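Local atomic coordinates of beta-glucanase (Bacteroides thetaiotaomicron, PDB entry 6EUG), a protein that probably hydrolyses beta-1,3-linked galactose units of arabinogalactan, this chain being the family 43 glycoside hydrolase part of a longer protein. Residues 60-65 with 338-343; 154-159 with 245-250; 185-190 with 233-238; 289-294 with 360-365. All coordinates share one frame; numbering follows the deposited sequence. Where two conformers were deposited one is given.

Interaction 1: residues 60-65 with 338-343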
# COMPACT_ATOMS: atom_id res chain seq x y z
N PHE A 60 -8.88 0.36 -8.68
CA PHE A 60 -9.51 0.74 -7.41
C PHE A 60 -8.74 1.84 -6.71
O PHE A 60 -7.49 1.81 -6.71
CB PHE A 60 -9.62 -0.47 -6.47
CG PHE A 60 -10.24 -1.69 -7.10
CD1 PHE A 60 -9.47 -2.60 -7.86
CD2 PHE A 60 -11.64 -1.89 -7.04
CE1 PHE A 60 -10.07 -3.71 -8.47
CE2 PHE A 60 -12.23 -2.99 -7.64
CZ PHE A 60 -11.45 -3.90 -8.36
N GLY A 61 -9.44 2.80 -6.07
CA GLY A 61 -8.74 3.83 -5.30
C GLY A 61 -9.69 4.60 -4.37
O GLY A 61 -10.93 4.39 -4.38
N GLU A 62 -9.10 5.51 -3.60
CA GLU A 62 -9.83 6.39 -2.65
C GLU A 62 -10.67 7.41 -3.43
O GLU A 62 -10.16 8.06 -4.39
CB GLU A 62 -8.83 7.17 -1.81
CG GLU A 62 -7.84 6.33 -1.03
CD GLU A 62 -6.54 7.05 -0.71
OE1 GLU A 62 -5.66 6.40 -0.10
OE2 GLU A 62 -6.41 8.27 -1.03
N HIS A 63 -11.96 7.53 -3.08
CA HIS A 63 -12.77 8.65 -3.53
C HIS A 63 -12.49 9.82 -2.56
O HIS A 63 -12.83 9.74 -1.37
CB HIS A 63 -14.26 8.25 -3.55
CG HIS A 63 -15.16 9.32 -4.04
ND1 HIS A 63 -15.37 10.49 -3.35
CD2 HIS A 63 -16.00 9.35 -5.11
CE1 HIS A 63 -16.27 11.21 -3.99
NE2 HIS A 63 -16.65 10.56 -5.08
N ARG A 64 -11.80 10.85 -3.04
CA ARG A 64 -11.43 11.98 -2.23
C ARG A 64 -12.36 13.17 -2.46
O ARG A 64 -12.81 13.39 -3.60
CB ARG A 64 -9.97 12.42 -2.47
CG ARG A 64 -8.89 11.46 -1.97
CD ARG A 64 -8.78 11.42 -0.45
NE ARG A 64 -7.66 10.59 -0.02
CZ ARG A 64 -7.07 10.66 1.17
NH1 ARG A 64 -6.04 9.87 1.44
NH2 ARG A 64 -7.47 11.54 2.09
N PRO A 65 -12.55 14.00 -1.42
CA PRO A 65 -13.34 15.22 -1.50
C PRO A 65 -12.55 16.41 -2.11
O PRO A 65 -11.31 16.42 -2.10
CB PRO A 65 -13.71 15.45 -0.04
CG PRO A 65 -12.56 14.99 0.73
CD PRO A 65 -12.10 13.75 -0.03
N ASP A 338 0.91 8.81 -6.82
CA ASP A 338 -0.01 9.96 -6.61
C ASP A 338 0.79 11.26 -6.56
O ASP A 338 1.92 11.28 -6.02
CB ASP A 338 -0.78 9.78 -5.31
CG ASP A 338 -1.70 8.59 -5.37
OD1 ASP A 338 -2.70 8.62 -6.15
OD2 ASP A 338 -1.41 7.61 -4.64
N MET A 339 0.24 12.34 -7.14
CA MET A 339 0.79 13.69 -6.96
C MET A 339 -0.20 14.50 -6.09
O MET A 339 -1.19 15.03 -6.60
CB MET A 339 1.00 14.32 -8.35
CG MET A 339 1.84 15.58 -8.41
SD MET A 339 1.98 16.23 -10.10
CE MET A 339 2.35 14.78 -10.93
N TRP A 340 0.03 14.52 -4.77
CA TRP A 340 -0.99 14.95 -3.83
C TRP A 340 -1.13 16.49 -3.82
O TRP A 340 -0.10 17.20 -3.81
CB TRP A 340 -0.69 14.49 -2.40
CG TRP A 340 -0.68 13.00 -2.19
CD1 TRP A 340 0.40 12.24 -1.92
CD2 TRP A 340 -1.80 12.11 -2.21
NE1 TRP A 340 0.03 10.94 -1.77
CE2 TRP A 340 -1.31 10.82 -1.99
CE3 TRP A 340 -3.17 12.29 -2.47
CZ2 TRP A 340 -2.13 9.72 -1.92
CZ3 TRP A 340 -4.01 11.21 -2.39
CH2 TRP A 340 -3.49 9.91 -2.16
N ARG A 341 -2.38 16.96 -3.79
CA ARG A 341 -2.72 18.39 -3.59
C ARG A 341 -3.53 18.52 -2.31
O ARG A 341 -4.76 18.42 -2.32
CB ARG A 341 -3.51 18.94 -4.77
CG ARG A 341 -2.67 18.99 -6.02
CD ARG A 341 -3.37 19.71 -7.14
NE ARG A 341 -2.46 19.86 -8.28
CZ ARG A 341 -2.51 20.83 -9.19
NH1 ARG A 341 -3.44 21.80 -9.13
NH2 ARG A 341 -1.62 20.83 -10.17
N PRO A 342 -2.85 18.67 -1.17
CA PRO A 342 -3.57 18.58 0.13
C PRO A 342 -4.68 19.65 0.35
O PRO A 342 -5.63 19.40 1.08
CB PRO A 342 -2.46 18.73 1.17
CG PRO A 342 -1.29 19.29 0.44
CD PRO A 342 -1.41 18.89 -1.00
N LYS A 343 -4.54 20.80 -0.31
CA LYS A 343 -5.54 21.87 -0.25
C LYS A 343 -6.83 21.55 -1.08
O LYS A 343 -7.86 22.18 -0.87
CB LYS A 343 -4.90 23.20 -0.68

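Interaction 2: residues 154-159 with 245-250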
# COMPACT_ATOMS: atom_id res chain seq x y z
N ARG A 154 -18.56 -6.86 0.09
CA ARG A 154 -19.13 -7.05 1.44
C ARG A 154 -18.01 -6.99 2.52
O ARG A 154 -17.10 -7.84 2.52
CB ARG A 154 -19.88 -8.39 1.52
CG ARG A 154 -20.31 -8.82 2.93
CD ARG A 154 -21.15 -10.11 2.93
NE ARG A 154 -20.52 -11.29 2.30
CZ ARG A 154 -19.65 -12.14 2.88
NH1 ARG A 154 -19.21 -11.98 4.13
NH2 ARG A 154 -19.20 -13.17 2.17
N PHE A 155 -18.11 -6.02 3.44
CA PHE A 155 -17.18 -5.89 4.58
C PHE A 155 -17.25 -7.14 5.45
O PHE A 155 -18.36 -7.66 5.73
CB PHE A 155 -17.52 -4.63 5.44
CG PHE A 155 -16.75 -4.54 6.73
CD1 PHE A 155 -15.48 -3.97 6.75
CD2 PHE A 155 -17.27 -5.02 7.94
CE1 PHE A 155 -14.74 -3.89 7.92
CE2 PHE A 155 -16.52 -4.95 9.12
CZ PHE A 155 -15.26 -4.38 9.12
N ILE A 156 -16.09 -7.64 5.84
CA ILE A 156 -16.00 -8.79 6.76
C ILE A 156 -15.57 -8.37 8.16
O ILE A 156 -16.28 -8.62 9.11
CB ILE A 156 -15.07 -9.91 6.24
CG1 ILE A 156 -15.54 -10.41 4.88
CG2 ILE A 156 -15.00 -11.05 7.24
CD1 ILE A 156 -14.56 -11.33 4.19
N ARG A 157 -14.36 -7.83 8.30
CA ARG A 157 -13.84 -7.45 9.63
C ARG A 157 -12.61 -6.54 9.50
O ARG A 157 -12.12 -6.34 8.38
CB ARG A 157 -13.51 -8.70 10.47
CG ARG A 157 -12.24 -9.40 10.03
CD ARG A 157 -11.87 -10.63 10.86
NE ARG A 157 -12.80 -11.74 10.59
CZ ARG A 157 -12.69 -12.69 9.64
NH1 ARG A 157 -13.66 -13.61 9.55
NH2 ARG A 157 -11.68 -12.74 8.76
N SER A 158 -12.22 -5.93 10.63
CA SER A 158 -11.03 -5.06 10.70
C SER A 158 -10.31 -5.32 12.00
O SER A 158 -10.89 -5.83 12.98
CB SER A 158 -11.39 -3.57 10.56
OG SER A 158 -11.95 -3.01 11.76
N GLY A 159 -9.03 -4.95 12.04
CA GLY A 159 -8.27 -5.11 13.26
C GLY A 159 -6.80 -4.81 13.04
O GLY A 159 -6.34 -4.68 11.90
N ASP A 245 -7.55 -18.60 1.90
CA ASP A 245 -8.69 -17.89 1.30
C ASP A 245 -8.47 -16.35 1.21
O ASP A 245 -9.32 -15.62 0.67
CB ASP A 245 -10.04 -18.21 2.01
CG ASP A 245 -10.09 -17.80 3.47
OD1 ASP A 245 -9.10 -17.19 3.97
OD2 ASP A 245 -11.10 -18.14 4.13
N TYR A 246 -7.30 -15.91 1.67
CA TYR A 246 -6.89 -14.49 1.70
C TYR A 246 -7.68 -13.63 2.67
O TYR A 246 -7.52 -12.41 2.66
CB TYR A 246 -6.82 -13.83 0.29
CG TYR A 246 -5.96 -14.49 -0.76
CD1 TYR A 246 -5.03 -15.49 -0.44
CD2 TYR A 246 -6.07 -14.10 -2.10
CE1 TYR A 246 -4.27 -16.09 -1.44
CE2 TYR A 246 -5.31 -14.71 -3.09
CZ TYR A 246 -4.40 -15.69 -2.76
OH TYR A 246 -3.63 -16.28 -3.78
N LEU A 247 -8.46 -14.23 3.57
CA LEU A 247 -9.36 -13.42 4.42
C LEU A 247 -8.85 -13.16 5.83
O LEU A 247 -9.48 -12.40 6.56
CB LEU A 247 -10.77 -14.07 4.50
CG LEU A 247 -11.45 -14.33 3.17
CD1 LEU A 247 -12.83 -14.98 3.41
CD2 LEU A 247 -11.56 -13.10 2.28
N SER A 248 -7.70 -13.73 6.19
CA SER A 248 -7.11 -13.56 7.51
C SER A 248 -5.61 -13.81 7.44
O SER A 248 -5.12 -14.25 6.38
CB SER A 248 -7.79 -14.50 8.53
OG SER A 248 -7.45 -15.87 8.29
N HIS A 249 -4.91 -13.54 8.54
CA HIS A 249 -3.44 -13.75 8.65
C HIS A 249 -3.14 -15.10 9.31
O HIS A 249 -3.94 -15.57 10.13
CB HIS A 249 -2.79 -12.65 9.45
CG HIS A 249 -3.01 -11.27 8.92
ND1 HIS A 249 -4.04 -10.46 9.33
CD2 HIS A 249 -2.31 -10.55 8.01
CE1 HIS A 249 -3.97 -9.31 8.68
NE2 HIS A 249 -2.91 -9.33 7.91
N THR A 250 -2.01 -15.73 8.97
CA THR A 250 -1.64 -17.03 9.56
C THR A 250 -0.88 -16.98 10.90
O THR A 250 -0.84 -17.98 11.62
CB THR A 250 -0.76 -17.85 8.61
OG1 THR A 250 0.48 -17.16 8.44
CG2 THR A 250 -1.46 -18.06 7.27

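Interaction 3: residues 185-190 with 233-238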
# COMPACT_ATOMS: atom_id res chain seq x y z
N LYS A 185 10.19 7.92 27.19
CA LYS A 185 9.15 8.87 26.75
C LYS A 185 9.60 9.79 25.60
O LYS A 185 8.80 10.10 24.73
CB LYS A 185 8.65 9.75 27.92
CG LYS A 185 7.77 9.07 28.94
CD LYS A 185 7.19 10.13 29.87
CE LYS A 185 6.59 9.54 31.13
NZ LYS A 185 5.78 10.53 31.91
N GLU A 186 10.87 10.22 25.60
CA GLU A 186 11.36 11.14 24.60
C GLU A 186 11.77 10.37 23.33
O GLU A 186 12.74 9.61 23.32
CB GLU A 186 12.56 11.92 25.13
CG GLU A 186 12.90 13.13 24.27
CD GLU A 186 14.19 13.80 24.69
OE1 GLU A 186 14.70 13.52 25.81
OE2 GLU A 186 14.69 14.59 23.87
N TRP A 187 11.02 10.59 22.25
CA TRP A 187 11.41 10.04 20.94
C TRP A 187 12.77 10.61 20.44
O TRP A 187 13.13 11.74 20.75
CB TRP A 187 10.31 10.33 19.90
CG TRP A 187 9.10 9.45 20.00
CD1 TRP A 187 8.53 8.96 21.13
CD2 TRP A 187 8.30 9.00 18.91
NE1 TRP A 187 7.42 8.19 20.81
CE2 TRP A 187 7.27 8.20 19.45
CE3 TRP A 187 8.37 9.16 17.51
CZ2 TRP A 187 6.30 7.57 18.64
CZ3 TRP A 187 7.41 8.54 16.71
CH2 TRP A 187 6.39 7.75 17.28
N TRP A 188 13.51 9.77 19.72
CA TRP A 188 14.70 10.11 18.92
C TRP A 188 15.96 10.32 19.74
O TRP A 188 16.97 10.81 19.20
CB TRP A 188 14.45 11.27 17.90
CG TRP A 188 13.31 10.94 16.95
CD1 TRP A 188 12.08 11.51 16.93
CD2 TRP A 188 13.30 9.95 15.91
NE1 TRP A 188 11.30 10.93 15.97
CE2 TRP A 188 12.02 9.97 15.33
CE3 TRP A 188 14.24 9.03 15.44
CZ2 TRP A 188 11.67 9.13 14.28
CZ3 TRP A 188 13.89 8.20 14.38
CH2 TRP A 188 12.61 8.25 13.83
N THR A 189 15.94 9.95 21.03
CA THR A 189 17.19 9.84 21.79
C THR A 189 17.95 8.58 21.30
O THR A 189 17.34 7.67 20.72
CB THR A 189 16.97 9.70 23.30
OG1 THR A 189 16.31 8.45 23.59
CG2 THR A 189 16.15 10.88 23.87
N PRO A 190 19.27 8.52 21.56
CA PRO A 190 19.97 7.30 21.13
C PRO A 190 19.42 6.03 21.77
O PRO A 190 19.32 4.99 21.08
CB PRO A 190 21.43 7.54 21.58
CG PRO A 190 21.56 9.00 21.78
CD PRO A 190 20.21 9.60 21.94
N ASP A 233 4.03 2.49 14.94
CA ASP A 233 3.92 3.96 14.86
C ASP A 233 4.56 4.47 13.54
O ASP A 233 5.23 5.53 13.54
CB ASP A 233 4.50 4.69 16.10
CG ASP A 233 3.61 4.58 17.37
OD1 ASP A 233 2.51 4.06 17.34
OD2 ASP A 233 4.02 5.00 18.45
N ASN A 234 4.38 3.68 12.46
CA ASN A 234 4.94 3.95 11.11
C ASN A 234 6.47 3.74 11.00
O ASN A 234 7.04 3.92 9.92
CB ASN A 234 4.59 5.38 10.59
CG ASN A 234 3.11 5.60 10.33
OD1 ASN A 234 2.30 4.68 10.34
ND2 ASN A 234 2.74 6.86 10.14
N LEU A 235 7.14 3.34 12.08
CA LEU A 235 8.60 3.28 12.10
C LEU A 235 9.22 2.08 11.34
O LEU A 235 10.38 2.13 10.97
CB LEU A 235 9.13 3.31 13.54
CG LEU A 235 8.84 4.59 14.34
CD1 LEU A 235 8.90 4.40 15.85
CD2 LEU A 235 9.76 5.70 13.92
N THR A 236 8.47 0.99 11.19
CA THR A 236 9.04 -0.30 10.77
C THR A 236 8.09 -0.95 9.79
O THR A 236 6.85 -0.93 10.03
CB THR A 236 9.19 -1.21 12.03
OG1 THR A 236 10.00 -0.54 13.02
CG2 THR A 236 9.84 -2.56 11.67
N LEU A 237 8.61 -1.55 8.70
CA LEU A 237 7.75 -2.32 7.77
C LEU A 237 7.57 -3.76 8.29
O LEU A 237 8.50 -4.34 8.84
CB LEU A 237 8.34 -2.44 6.38
CG LEU A 237 8.29 -1.21 5.48
CD1 LEU A 237 9.18 -1.48 4.29
CD2 LEU A 237 6.85 -0.92 5.04
N GLN A 238 6.35 -4.30 8.12
CA GLN A 238 6.10 -5.73 8.38
C GLN A 238 5.50 -6.42 7.15
O GLN A 238 4.80 -5.77 6.36
CB GLN A 238 5.26 -5.94 9.65
CG GLN A 238 5.97 -5.52 10.94
CD GLN A 238 5.13 -5.67 12.21
OE1 GLN A 238 4.01 -6.20 12.15
NE2 GLN A 238 5.65 -5.17 13.36

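Interaction 4: residues 289-294 with 360-365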
# COMPACT_ATOMS: atom_id res chain seq x y z
N ALA A 289 12.55 8.69 -2.89
CA ALA A 289 12.12 7.26 -2.90
C ALA A 289 13.27 6.34 -2.49
O ALA A 289 14.44 6.70 -2.66
CB ALA A 289 11.60 6.84 -4.28
N ARG A 290 12.93 5.18 -1.91
CA ARG A 290 13.88 4.13 -1.57
C ARG A 290 13.56 2.89 -2.44
O ARG A 290 12.36 2.64 -2.78
CB ARG A 290 13.77 3.74 -0.07
CG ARG A 290 13.95 4.90 0.92
CD ARG A 290 12.68 5.59 1.36
NE ARG A 290 12.99 6.64 2.32
CZ ARG A 290 12.99 6.54 3.65
NH1 ARG A 290 12.66 5.41 4.27
NH2 ARG A 290 13.34 7.60 4.36
N LEU A 291 14.61 2.13 -2.76
CA LEU A 291 14.49 0.80 -3.39
C LEU A 291 14.95 -0.28 -2.41
O LEU A 291 16.05 -0.19 -1.87
CB LEU A 291 15.32 0.72 -4.67
CG LEU A 291 15.28 -0.58 -5.47
CD1 LEU A 291 13.84 -0.85 -5.94
CD2 LEU A 291 16.23 -0.54 -6.65
N LEU A 292 14.10 -1.29 -2.20
CA LEU A 292 14.40 -2.41 -1.31
C LEU A 292 14.36 -3.72 -2.10
O LEU A 292 13.55 -3.85 -3.03
CB LEU A 292 13.45 -2.45 -0.14
CG LEU A 292 13.02 -1.09 0.50
CD1 LEU A 292 11.93 -1.30 1.54
CD2 LEU A 292 14.21 -0.39 1.15
N THR A 293 15.21 -4.69 -1.74
CA THR A 293 15.25 -5.98 -2.46
C THR A 293 15.51 -7.19 -1.54
O THR A 293 16.19 -7.07 -0.48
CB THR A 293 16.27 -5.92 -3.62
OG1 THR A 293 16.19 -7.07 -4.49
CG2 THR A 293 17.71 -5.80 -3.09
N ALA A 294 14.97 -8.34 -1.97
CA ALA A 294 15.21 -9.64 -1.35
C ALA A 294 15.16 -10.78 -2.37
O ALA A 294 14.52 -10.64 -3.45
CB ALA A 294 14.22 -9.92 -0.22
N LYS A 360 22.85 -4.55 -14.68
CA LYS A 360 22.85 -5.55 -13.62
C LYS A 360 21.43 -6.01 -13.23
O LYS A 360 21.28 -6.68 -12.21
CB LYS A 360 23.54 -4.95 -12.37
CG LYS A 360 25.01 -4.55 -12.54
CD LYS A 360 25.90 -5.74 -12.86
CE LYS A 360 27.37 -5.36 -12.88
N GLY A 361 20.42 -5.65 -14.02
CA GLY A 361 19.01 -5.96 -13.75
C GLY A 361 18.27 -5.15 -12.69
O GLY A 361 17.15 -5.51 -12.30
N VAL A 362 18.88 -4.07 -12.21
CA VAL A 362 18.26 -3.29 -11.14
C VAL A 362 17.35 -2.18 -11.72
O VAL A 362 17.77 -1.41 -12.60
CB VAL A 362 19.26 -2.81 -10.06
CG1 VAL A 362 20.68 -3.30 -10.33
CG2 VAL A 362 19.18 -1.32 -9.85
N PRO A 363 16.09 -2.12 -11.25
CA PRO A 363 15.11 -1.21 -11.85
C PRO A 363 15.44 0.27 -11.60
O PRO A 363 15.99 0.62 -10.54
CB PRO A 363 13.81 -1.61 -11.15
CG PRO A 363 14.23 -2.19 -9.82
CD PRO A 363 15.54 -2.88 -10.09
N PHE A 364 15.18 1.09 -12.61
CA PHE A 364 15.23 2.56 -12.48
C PHE A 364 14.05 3.19 -13.21
O PHE A 364 13.40 2.53 -14.02
CB PHE A 364 16.59 3.16 -12.94
CG PHE A 364 16.87 3.05 -14.43
CD1 PHE A 364 17.43 1.89 -14.97
CD2 PHE A 364 16.60 4.11 -15.28
CE1 PHE A 364 17.69 1.79 -16.33
CE2 PHE A 364 16.86 4.01 -16.64
CZ PHE A 364 17.41 2.84 -17.17
N ILE A 365 13.75 4.46 -12.90
CA ILE A 365 12.54 5.12 -13.44
C ILE A 365 12.91 6.54 -13.95
O ILE A 365 13.41 7.33 -13.16
CB ILE A 365 11.42 5.21 -12.37
CG1 ILE A 365 11.00 3.79 -11.89
CG2 ILE A 365 10.20 5.94 -12.93
CD1 ILE A 365 10.39 3.80 -10.52

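Interaction 1: residues 60-65 with 338-343
Glu62 and Trp340 belong to two backbones that stay well apart, CA of Glu62 lying 12.4 Å from CA of Trp340, so that side chains alone bridge the space between strand 56-62 and the loop that follows strand 332-339. The Glu62 chain runs out extended beyond CG and crosses the indole at about a right angle, yet its carboxylate ends nearly coplanar with the ring, 17° between the planes. Its OE2 meets the six-membered part of the indole at the edge, 3.5 Å from CH2 of Trp340. The same oxygen takes a side-on grip from Arg64, whose NE lies 2.8 Å and NH1 3.0 Å from OE2 of Glu62. Both nitrogens come from one face of the carboxylate, well above its plane, while OE2 sits in the guanidinium plane. Two N-H groups and a ring edge thus surround one oxygen. Arg64 NE stands obliquely to the indole, 4.4 Å from CZ3 of Trp340. On one ring face lies CB of Asp338, 3.5 Å above the plane and toward the rim. The other carboxylate oxygen, OE1, accepts from Arg111 N, and Trp340 NE1 is hydrogen-bonded to OE1 of Gln320; both partners line the glucoimidazole pocket, and the Arg64 side chain is itself about 5 Å from the ligand. In the five-bladed beta-propeller of family 43 this contact joins the first and last blades beside the pocket, with strand 108-117 against Glu62 and Trp340, and Trp284 meeting Trp340 edge-to-face.

Interaction 2: residues 154-159 with 245-250
The guanidinium of Arg157 has CG2 of Ile156 over the centre of one face, 3.6 Å above the plane, and the carbonyl of Leu247 at its edge, where NH2 of Arg157 comes within 3.1 Å of O of Leu247. On the other flat group, the ring of Phe155, the backbone N of Arg157 sits 3.6 Å above one face, toward the rim. Arg157 arrives where it does because CG stands between the backbone N and the carbonyl carbon (chi1 75°) and the chain bends again at chi3, 71°, folding the guanidinium back over its own neighbour Ile156. Ile156 and Arg157 form a classic beta bulge, both facing Val143 of strand 140-146; Ile156 is directed at 245-250, while Arg157 gets there by the end of its chain. The bulge lies in the last strand of the second propeller blade, and what it faces is the turn after strand 236-242 in the third, so the contact joins neighbouring blades near the protein surface. Beside the arginine the packing is apolar: the Ile156 and Leu247 side chains cross at about a right angle, with CD1 of Ile156 4.0 Å from CD2 and 4.1 Å from CD1 of Leu247. Asp245 shapes the turn that presents this leucine, its OD1 accepting from N of Leu247 at 3.1 Å in an Asx turn. Val124 packs on Leu247, and Val143 and Val145 on Ile156, while Tyr246 O takes the indole N-H of Trp126.

Interaction 3: residues 185-190 with 233-238
Trp187 and Trp188 share a first torsion, each with CG beside the backbone N and anti to the carbonyl carbon, but their second torsions, 36° and 109°, turn the two indoles differently, so that one reaches Asp233 and both reach Leu235. Trp187 presents the edge of its six-membered ring: CZ2 of Trp187 is 3.4 Å from OD2 of Asp233, close to the ring plane, and CH2 of Trp187 lies 3.8 Å from CB of Asp233. Ring and carboxylate are tilted by only 19°. The charge on OD2 is met elsewhere, by a salt bridge to Arg204, which fixes the carboxylate beside the indole. Leu235 sends one methyl to each tryptophan. The Leu235 and Trp188 side chains run past each other in opposite directions, CD2 of Leu235 lying 3.8 Å from CH2 of Trp188, whereas CD1 of Leu235 is 4.4 Å from CH2 of Trp187. The indole N-H side of Trp188 is turned to its neighbour, NE1 lying in the ring plane of Trp187 at its edge. A type II beta turn from Glu186 to Thr189 sets the pair side by side, and Thr189 N-caps the next helix through Trp192 N. On the facing side, residues 233-235 belong to the turn between strands 225-231 and 236-242 of the third propeller blade, with a classic bulge in which Leu235 and Thr236 face Ser231. The contact is thus where the helical insertion leans on that blade: Trp192 of helix 190-197 stacks on Trp187 and touches Leu235, and Phe201 of helix 200-205 lies against Trp187, Asp233 and Leu235.

Interaction 4: residues 289-294 with 360-365
Val362, which approaches Leu291 with its side chain, gives its backbone N-H to OD1 of Asp358, and that one oxygen also takes the N-H of Lys360. OD1 of Asp358 thereby ties together the backbone of the turn that leads into strand 363-366, where Gly361 passes with positive phi. Across from it everything depends on Leu291. With CG swung away from the backbone N (chi1 -178°) the leucine reaches straight out from strand 290-294, and both its methyls straddle the tip of the proline ring: CD1 and CD2 of Leu291 each lie 4.1 Å from CG of Pro363. CD2 of Leu291 is also 4.1 Å from the carbonyl O of Pro363, a packing distance with no hydrogen bond. The further touch, CD2 of Leu291 to CG2 of Val362 at 4.4 Å, is doubtful in detail, since the valine was modelled in two conformers. No polar bond joins the segments, and the backbones stay 8.7 Å apart between CA of Leu291 and CA of Pro363. This is plain apolar packing between adjacent blades of the propeller. Strand 290-294 runs between 273-279 and 302-304 in the fourth blade, with Leu304 beside Leu291, and strand 363-366 lies between 308-309 and 349-357 in the fifth, where Val355 and Phe357, together with Trp275 of strand 273-279, pack on Pro363.

In the fold
Interactions 1 and 4 are buried and reach the same sheet, the fifth blade: interaction 1 joins it to blade one with a charged network beside the glucoimidazole, interaction 4 to blade four with aliphatic packing alone. Interactions 2 and 3 lie nearer solvent and both use blade three, one packing the turn after strand 236-242 on blade two through an isoleucine-leucine pair, with an arginine beside it, the other setting two tryptophans of the helical insertion on its hairpin. Within the chain, 3 is nested in the loop closed by 2, and both in that closed by 1. Interactions 3 and 4 touch directly, CD1 of Leu237 lying 3.9 Å from CD1 of Leu292, whereas 2 and 4 flank the chain's centre from opposite sides.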